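PDB 2VVW: protein A52 from Vaccinia virus, which suppresses innate immunity as a Bcl-2-like protein, associating with host IRAK2 to inhibit NF-kappa-B signalling and with host TRAF6 to activate p38. Local coordinates for residues D78-I81 with D82-V86; E116-F119 with S120-K123. All coordinates share one frame; numbering follows the deposited sequence.

Contact 1: D78-I81 with D82-V86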
ATOM      1  N   ASP A  78     -10.497 -11.743 -12.422  1.00 23.22           N
ATOM      2  CA  ASP A  78     -10.992 -11.529 -13.781  1.00 22.74           C
ATOM      3  C   ASP A  78     -12.522 -11.577 -13.885  1.00 21.59           C
ATOM      4  O   ASP A  78     -13.121 -10.818 -14.660  1.00 21.38           O
ATOM      5  CB  ASP A  78     -10.381 -12.562 -14.718  1.00 26.07           C
ATOM      6  CG  ASP A  78      -8.905 -12.324 -14.964  1.00 29.07           C
ATOM      7  OD1 ASP A  78      -8.464 -11.152 -14.934  1.00 31.48           O
ATOM      8  OD2 ASP A  78      -8.189 -13.322 -15.183  1.00 31.44           O
ATOM      9  N   ASN A  79     -13.142 -12.491 -13.138  1.00 20.35           N
ATOM     10  CA  ASN A  79     -14.618 -12.547 -13.014  1.00 21.70           C
ATOM     11  C   ASN A  79     -15.200 -11.250 -12.419  1.00 20.98           C
ATOM     12  O   ASN A  79     -16.246 -10.758 -12.851  1.00 18.72           O
ATOM     13  CB  ASN A  79     -15.043 -13.741 -12.137  1.00 21.76           C
ATOM     14  CG  ASN A  79     -14.747 -15.084 -12.777  1.00 25.67           C
ATOM     15  OD1 ASN A  79     -14.402 -15.167 -13.959  1.00 23.30           O
ATOM     16  ND2 ASN A  79     -14.885 -16.153 -11.993  1.00 23.17           N
ATOM     17  N   PHE A  80     -14.519 -10.699 -11.414  1.00 19.56           N
ATOM     18  CA  PHE A  80     -14.911  -9.420 -10.845  1.00 18.97           C
ATOM     19  C   PHE A  80     -14.862  -8.289 -11.880  1.00 18.93           C
ATOM     20  O   PHE A  80     -15.794  -7.504 -11.986  1.00 18.57           O
ATOM     21  CB  PHE A  80     -14.011  -9.079  -9.674  1.00 21.29           C
ATOM     22  CG  PHE A  80     -14.267  -7.719  -9.083  1.00 23.84           C
ATOM     23  CD1 PHE A  80     -15.467  -7.432  -8.473  1.00 26.34           C
ATOM     24  CD2 PHE A  80     -13.296  -6.730  -9.141  1.00 27.72           C
ATOM     25  CE1 PHE A  80     -15.696  -6.172  -7.917  1.00 29.90           C
ATOM     26  CE2 PHE A  80     -13.526  -5.479  -8.595  1.00 27.67           C
ATOM     27  CZ  PHE A  80     -14.717  -5.210  -7.978  1.00 23.50           C
ATOM     28  N   ILE A  81     -13.769  -8.214 -12.631  1.00 17.84           N
ATOM     29  CA  ILE A  81     -13.623  -7.172 -13.662  1.00 18.23           C
ATOM     30  C   ILE A  81     -14.713  -7.342 -14.744  1.00 18.94           C
ATOM     31  O   ILE A  81     -15.317  -6.347 -15.202  1.00 20.70           O
ATOM     32  CB  ILE A  81     -12.196  -7.183 -14.266  1.00 19.59           C
ATOM     33  CG1 ILE A  81     -11.138  -6.760 -13.214  1.00 19.35           C
ATOM     34  CG2 ILE A  81     -12.082  -6.284 -15.508  1.00 18.15           C
ATOM     35  CD1 ILE A  81     -11.273  -5.297 -12.704  1.00 18.12           C
ATOM     36  N   ASP A  82     -14.965  -8.587 -15.160  1.00 19.46           N
ATOM     37  CA  ASP A  82     -16.006  -8.871 -16.156  1.00 20.47           C
ATOM     38  C   ASP A  82     -17.346  -8.325 -15.645  1.00 21.44           C
ATOM     39  O   ASP A  82     -18.076  -7.659 -16.376  1.00 20.70           O
ATOM     40  CB  ASP A  82     -16.058 -10.376 -16.470  1.00 21.65           C
ATOM     41  CG  ASP A  82     -17.169 -10.748 -17.442  1.00 23.27           C
ATOM     42  OD1 ASP A  82     -18.315 -10.867 -16.981  1.00 23.70           O
ATOM     43  OD2 ASP A  82     -16.903 -10.945 -18.653  1.00 21.00           O
ATOM     44  N   TYR A  83     -17.624  -8.579 -14.364  1.00 19.97           N
ATOM     45  CA  TYR A  83     -18.852  -8.114 -13.700  1.00 21.90           C
ATOM     46  C   TYR A  83     -19.028  -6.594 -13.666  1.00 20.09           C
ATOM     47  O   TYR A  83     -20.128  -6.070 -13.896  1.00 20.41           O
ATOM     48  CB  TYR A  83     -18.894  -8.691 -12.274  1.00 21.04           C
ATOM     49  CG  TYR A  83     -20.057  -8.217 -11.443  1.00 25.39           C
ATOM     50  CD1 TYR A  83     -21.310  -8.811 -11.564  1.00 26.60           C
ATOM     51  CD2 TYR A  83     -19.903  -7.181 -10.511  1.00 27.31           C
ATOM     52  CE1 TYR A  83     -22.401  -8.362 -10.804  1.00 28.43           C
ATOM     53  CE2 TYR A  83     -20.989  -6.730  -9.751  1.00 27.81           C
ATOM     54  CZ  TYR A  83     -22.228  -7.327  -9.900  1.00 27.61           C
ATOM     55  OH  TYR A  83     -23.306  -6.894  -9.147  1.00 29.62           O
ATOM     56  N   ILE A  84     -17.940  -5.892 -13.374  1.00 19.73           N
ATOM     57  CA  ILE A  84     -17.899  -4.441 -13.413  1.00 20.35           C
ATOM     58  C   ILE A  84     -18.250  -3.935 -14.818  1.00 21.18           C
ATOM     59  O   ILE A  84     -19.010  -2.983 -14.972  1.00 22.95           O
ATOM     60  CB  ILE A  84     -16.495  -3.906 -12.982  1.00 21.58           C
ATOM     61  CG1 ILE A  84     -16.230  -4.187 -11.499  1.00 23.31           C
ATOM     62  CG2 ILE A  84     -16.339  -2.419 -13.310  1.00 26.40           C
ATOM     63  CD1 ILE A  84     -17.367  -3.807 -10.551  1.00 25.65           C
ATOM     64  N   LYS A  85     -17.701  -4.569 -15.839  1.00 22.44           N
ATOM     65  CA  LYS A  85     -18.057  -4.238 -17.228  1.00 23.04           C
ATOM     66  C   LYS A  85     -19.541  -4.490 -17.547  1.00 24.04           C
ATOM     67  O   LYS A  85     -20.186  -3.687 -18.229  1.00 26.02           O
ATOM     68  CB  LYS A  85     -17.141  -4.982 -18.215  1.00 24.77           C
ATOM     69  CG  LYS A  85     -15.693  -4.421 -18.249  1.00 26.59           C
ATOM     70  CD  LYS A  85     -14.709  -5.364 -18.935  1.00 25.90           C
ATOM     71  CE  LYS A  85     -13.339  -4.696 -19.182  1.00 28.43           C
ATOM     72  NZ  LYS A  85     -12.379  -5.618 -19.889  1.00 25.47           N
ATOM     73  N   VAL A  86     -20.077  -5.599 -17.046  1.00 23.71           N
ATOM     74  CA  VAL A  86     -21.506  -5.871 -17.133  1.00 24.25           C
ATOM     75  C   VAL A  86     -22.335  -4.712 -16.552  1.00 24.10           C
ATOM     76  O   VAL A  86     -23.225  -4.180 -17.227  1.00 24.60           O
ATOM     77  CB  VAL A  86     -21.875  -7.210 -16.427  1.00 23.63           C
ATOM     78  CG1 VAL A  86     -23.406  -7.381 -16.295  1.00 21.82           C
ATOM     79  CG2 VAL A  86     -21.266  -8.391 -17.193  1.00 24.22           C
TER
HETATM   80  O   HOH W   1     -18.563 -11.796 -14.383  1.00 36.98           O

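Contact 2: E116-F119 with S120-K123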
ATOM      1  N   GLU A 116      -9.222 -14.651   2.472  1.00 23.76           N
ATOM      2  CA  GLU A 116      -8.658 -15.809   1.794  1.00 25.18           C
ATOM      3  C   GLU A 116      -7.125 -15.699   1.614  1.00 25.73           C
ATOM      4  O   GLU A 116      -6.477 -16.626   1.099  1.00 24.64           O
ATOM      5  CB  GLU A 116      -9.354 -15.965   0.441  1.00 24.92           C
ATOM      6  CG  GLU A 116      -8.995 -17.196  -0.380  1.00 28.40           C
ATOM      7  CD  GLU A 116      -9.492 -18.500   0.206  1.00 35.27           C
ATOM      8  OE1 GLU A 116     -10.100 -18.512   1.300  1.00 34.71           O
ATOM      9  OE2 GLU A 116      -9.254 -19.535  -0.446  1.00 40.30           O
ATOM     10  N   LYS A 117      -6.571 -14.569   2.057  1.00 24.72           N
ATOM     11  CA  LYS A 117      -5.138 -14.257   1.990  1.00 26.28           C
ATOM     12  C   LYS A 117      -4.646 -14.132   0.553  1.00 24.57           C
ATOM     13  O   LYS A 117      -3.479 -14.382   0.254  1.00 25.23           O
ATOM     14  CB  LYS A 117      -4.309 -15.256   2.813  1.00 27.82           C
ATOM     15  CG  LYS A 117      -4.696 -15.244   4.267  1.00 32.83           C
ATOM     16  CD  LYS A 117      -3.952 -16.288   5.046  1.00 36.07           C
ATOM     17  CE  LYS A 117      -4.204 -16.144   6.539  1.00 44.05           C
ATOM     18  NZ  LYS A 117      -3.542 -17.236   7.325  1.00 47.61           N
ATOM     19  N   LEU A 118      -5.545 -13.708  -0.324  1.00 22.21           N
ATOM     20  CA  LEU A 118      -5.188 -13.376  -1.701  1.00 21.66           C
ATOM     21  C   LEU A 118      -4.833 -11.901  -1.721  1.00 22.67           C
ATOM     22  O   LEU A 118      -5.509 -11.089  -2.348  1.00 22.84           O
ATOM     23  CB  LEU A 118      -6.350 -13.699  -2.644  1.00 21.38           C
ATOM     24  CG  LEU A 118      -6.680 -15.189  -2.737  1.00 19.96           C
ATOM     25  CD1 LEU A 118      -8.014 -15.479  -3.422  1.00 19.97           C
ATOM     26  CD2 LEU A 118      -5.532 -15.991  -3.380  1.00 24.54           C
ATOM     27  N   PHE A 119      -3.725 -11.567  -1.061  1.00 24.15           N
ATOM     28  CA  PHE A 119      -3.490 -10.201  -0.630  1.00 24.92           C
ATOM     29  C   PHE A 119      -3.270  -9.229  -1.794  1.00 25.84           C
ATOM     30  O   PHE A 119      -3.749  -8.094  -1.729  1.00 30.66           O
ATOM     31  CB  PHE A 119      -2.341 -10.141   0.399  1.00 25.56           C
ATOM     32  CG  PHE A 119      -2.715 -10.672   1.770  1.00 23.70           C
ATOM     33  CD1 PHE A 119      -3.710 -10.052   2.509  1.00 22.96           C
ATOM     34  CD2 PHE A 119      -2.054 -11.763   2.328  1.00 24.22           C
ATOM     35  CE1 PHE A 119      -4.057 -10.526   3.779  1.00 27.27           C
ATOM     36  CE2 PHE A 119      -2.396 -12.239   3.592  1.00 24.97           C
ATOM     37  CZ  PHE A 119      -3.396 -11.612   4.315  1.00 24.99           C
ATOM     38  N   SER A 120      -2.628  -9.673  -2.871  1.00 25.54           N
ATOM     39  CA  SER A 120      -2.345  -8.808  -4.041  1.00 24.52           C
ATOM     40  C   SER A 120      -3.550  -8.443  -4.931  1.00 23.59           C
ATOM     41  O   SER A 120      -3.448  -7.590  -5.842  1.00 20.69           O
ATOM     42  CB  SER A 120      -1.291  -9.488  -4.925  1.00 25.63           C
ATOM     43  OG  SER A 120      -1.793 -10.696  -5.459  1.00 27.60           O
ATOM     44  N   ARG A 121      -4.683  -9.089  -4.696  1.00 22.25           N
ATOM     45  CA  ARG A 121      -5.885  -8.859  -5.516  1.00 23.55           C
ATOM     46  C   ARG A 121      -6.531  -7.495  -5.321  1.00 24.22           C
ATOM     47  O   ARG A 121      -7.249  -7.014  -6.230  1.00 24.42           O
ATOM     48  CB  ARG A 121      -6.931  -9.952  -5.271  1.00 23.85           C
ATOM     49  CG  ARG A 121      -6.521 -11.273  -5.832  1.00 23.90           C
ATOM     50  CD  ARG A 121      -7.703 -12.207  -6.070  1.00 22.66           C
ATOM     51  NE  ARG A 121      -7.235 -13.400  -6.747  1.00 21.46           N
ATOM     52  CZ  ARG A 121      -7.986 -14.458  -7.051  1.00 24.21           C
ATOM     53  NH1 ARG A 121      -9.279 -14.479  -6.770  1.00 24.45           N
ATOM     54  NH2 ARG A 121      -7.426 -15.490  -7.662  1.00 26.22           N
ATOM     55  N   TRP A 122      -6.242  -6.849  -4.183  1.00 22.42           N
ATOM     56  CA  TRP A 122      -6.719  -5.495  -3.912  1.00 22.11           C
ATOM     57  C   TRP A 122      -6.411  -4.580  -5.086  1.00 22.06           C
ATOM     58  O   TRP A 122      -7.163  -3.668  -5.366  1.00 24.55           O
ATOM     59  CB  TRP A 122      -6.127  -4.932  -2.604  1.00 23.26           C
ATOM     60  CG  TRP A 122      -4.691  -4.508  -2.671  1.00 20.82           C
ATOM     61  CD1 TRP A 122      -3.589  -5.297  -2.462  1.00 23.88           C
ATOM     62  CD2 TRP A 122      -4.194  -3.201  -2.944  1.00 18.81           C
ATOM     63  NE1 TRP A 122      -2.441  -4.564  -2.596  1.00 22.37           N
ATOM     64  CE2 TRP A 122      -2.777  -3.272  -2.892  1.00 23.39           C
ATOM     65  CE3 TRP A 122      -4.797  -1.978  -3.248  1.00 17.09           C
ATOM     66  CZ2 TRP A 122      -1.960  -2.170  -3.146  1.00 23.08           C
ATOM     67  CZ3 TRP A 122      -3.979  -0.881  -3.502  1.00 22.31           C
ATOM     68  CH2 TRP A 122      -2.573  -0.990  -3.443  1.00 21.70           C
ATOM     69  N   LYS A 123      -5.314  -4.836  -5.786  1.00 20.85           N
ATOM     70  CA  LYS A 123      -4.964  -4.029  -6.977  1.00 19.68           C
ATOM     71  C   LYS A 123      -6.075  -4.010  -8.030  1.00 20.35           C
ATOM     72  O   LYS A 123      -6.192  -3.052  -8.818  1.00 19.78           O
ATOM     73  CB  LYS A 123      -3.694  -4.561  -7.603  1.00 21.27           C
ATOM     74  CG  LYS A 123      -2.434  -4.462  -6.730  1.00 20.45           C
ATOM     75  CD  LYS A 123      -1.943  -3.045  -6.573  1.00 19.71           C
ATOM     76  CE  LYS A 123      -0.474  -3.015  -6.107  1.00 22.27           C
ATOM     77  NZ  LYS A 123       0.481  -3.767  -6.994  1.00 19.45           N
TER

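Contact 1: D78-I81 with D82-V86
Ile81, Asp82 and Phe80 carry most of this contact between successive turns of helix 76-90. Ile81 accepts the backbone N-H of Lys85 at its O (N to O 3.0 Å). The lysine chain runs extended beyond CG and crosses Ile81, Lys85 CG lying 3.6 Å from Ile81 O and Lys85 CE a long 4.2 Å from Ile81 CG2. Asp82 gives its N-H to Asp78 O at 2.9 Å. With CG anti to its own N (chi1 177°), its carboxylate swings to where one water donates to both Asp82 OD1 (2.8 Å) and Asn79 O, a carbonyl that also receives the N-H of Tyr83. Toward helix 96-115, Ile84 lies over one face of the Phe80 ring, its CG1 4.1 Å from the ring centroid in a CH-pi contact 16° off the normal; Ile84 CD1 continues over the rim to Phe80 CE1 at 3.9 Å. Phe80 and Ile84 face helix 96-115 at Cys106, Val109 and Leu105, Ile81 and Lys85 meet Leu131 of helix 123-132, and Tyr83 packs against Leu65 and Lys68 of helix 62-68.

Contact 2: E116-F119 with S120-K123
Leu118 and Arg121 lie side by side and point the same way across a short 3-10 turn, in the linker that joins helix 96-115 to helix 123-132 of the Bcl-2-like fold. The linker opens with a Schellman motif, in which Lys117 takes a positive phi of 65°, and Leu118 then forms the centre of an inverse gamma turn. The Leu118-Arg121 pair illustrates how an apolar side chain can pack along a charged one. Arg121 CG is anti to its carbonyl carbon (chi1 -70°), and the chain, extended from CG to NE, carries the guanidinium along Leu118. Leu118 CB rests 4.0 Å from Arg121 CD, while Leu118 CD1 sits over one guanidinium face, displaced toward the rim. Stacking over the face leaves in-plane bonding possible, and Arg121 NH2 donates to Ser73 O. Lys117 CA lies over one face of the Phe119 ring and Lys123 CD over one face of the Trp122 ring, both toward the rim. Phe119 also meets Leu35 of the second subunit, Trp122 NE1 is hydrogen-bonded to Tyr31 OH of that subunit, and Lys123 NZ forms salt bridges to its Asp8 and Glu27, so this surface turn is also part of the dimer contact. The same pair is joined through the backbone, Arg121 N to Leu118 O at 3.2 Å, and Leu118 CD1 approaches Arg121 NH1 at 3.7 Å.

The two contacts contrast local packing inside a regular helix with packing at a junction between helices. Their centres lie about 16 Å apart, and about 6 Å separates their nearest atoms, so they do not touch directly. Helix 96-115 connects them: contact 1 leans on its Leu105, Cys106 and Val109, whereas contact 2 follows its C-terminal end and reaches back to Val110 and Trp113. Helix 123-132, which follows contact 2, also returns to contact 1 through Tyr124, Ala128 and Leu131. Only contact 2 meets the second subunit; contact 1 belongs to the packing within a single subunit.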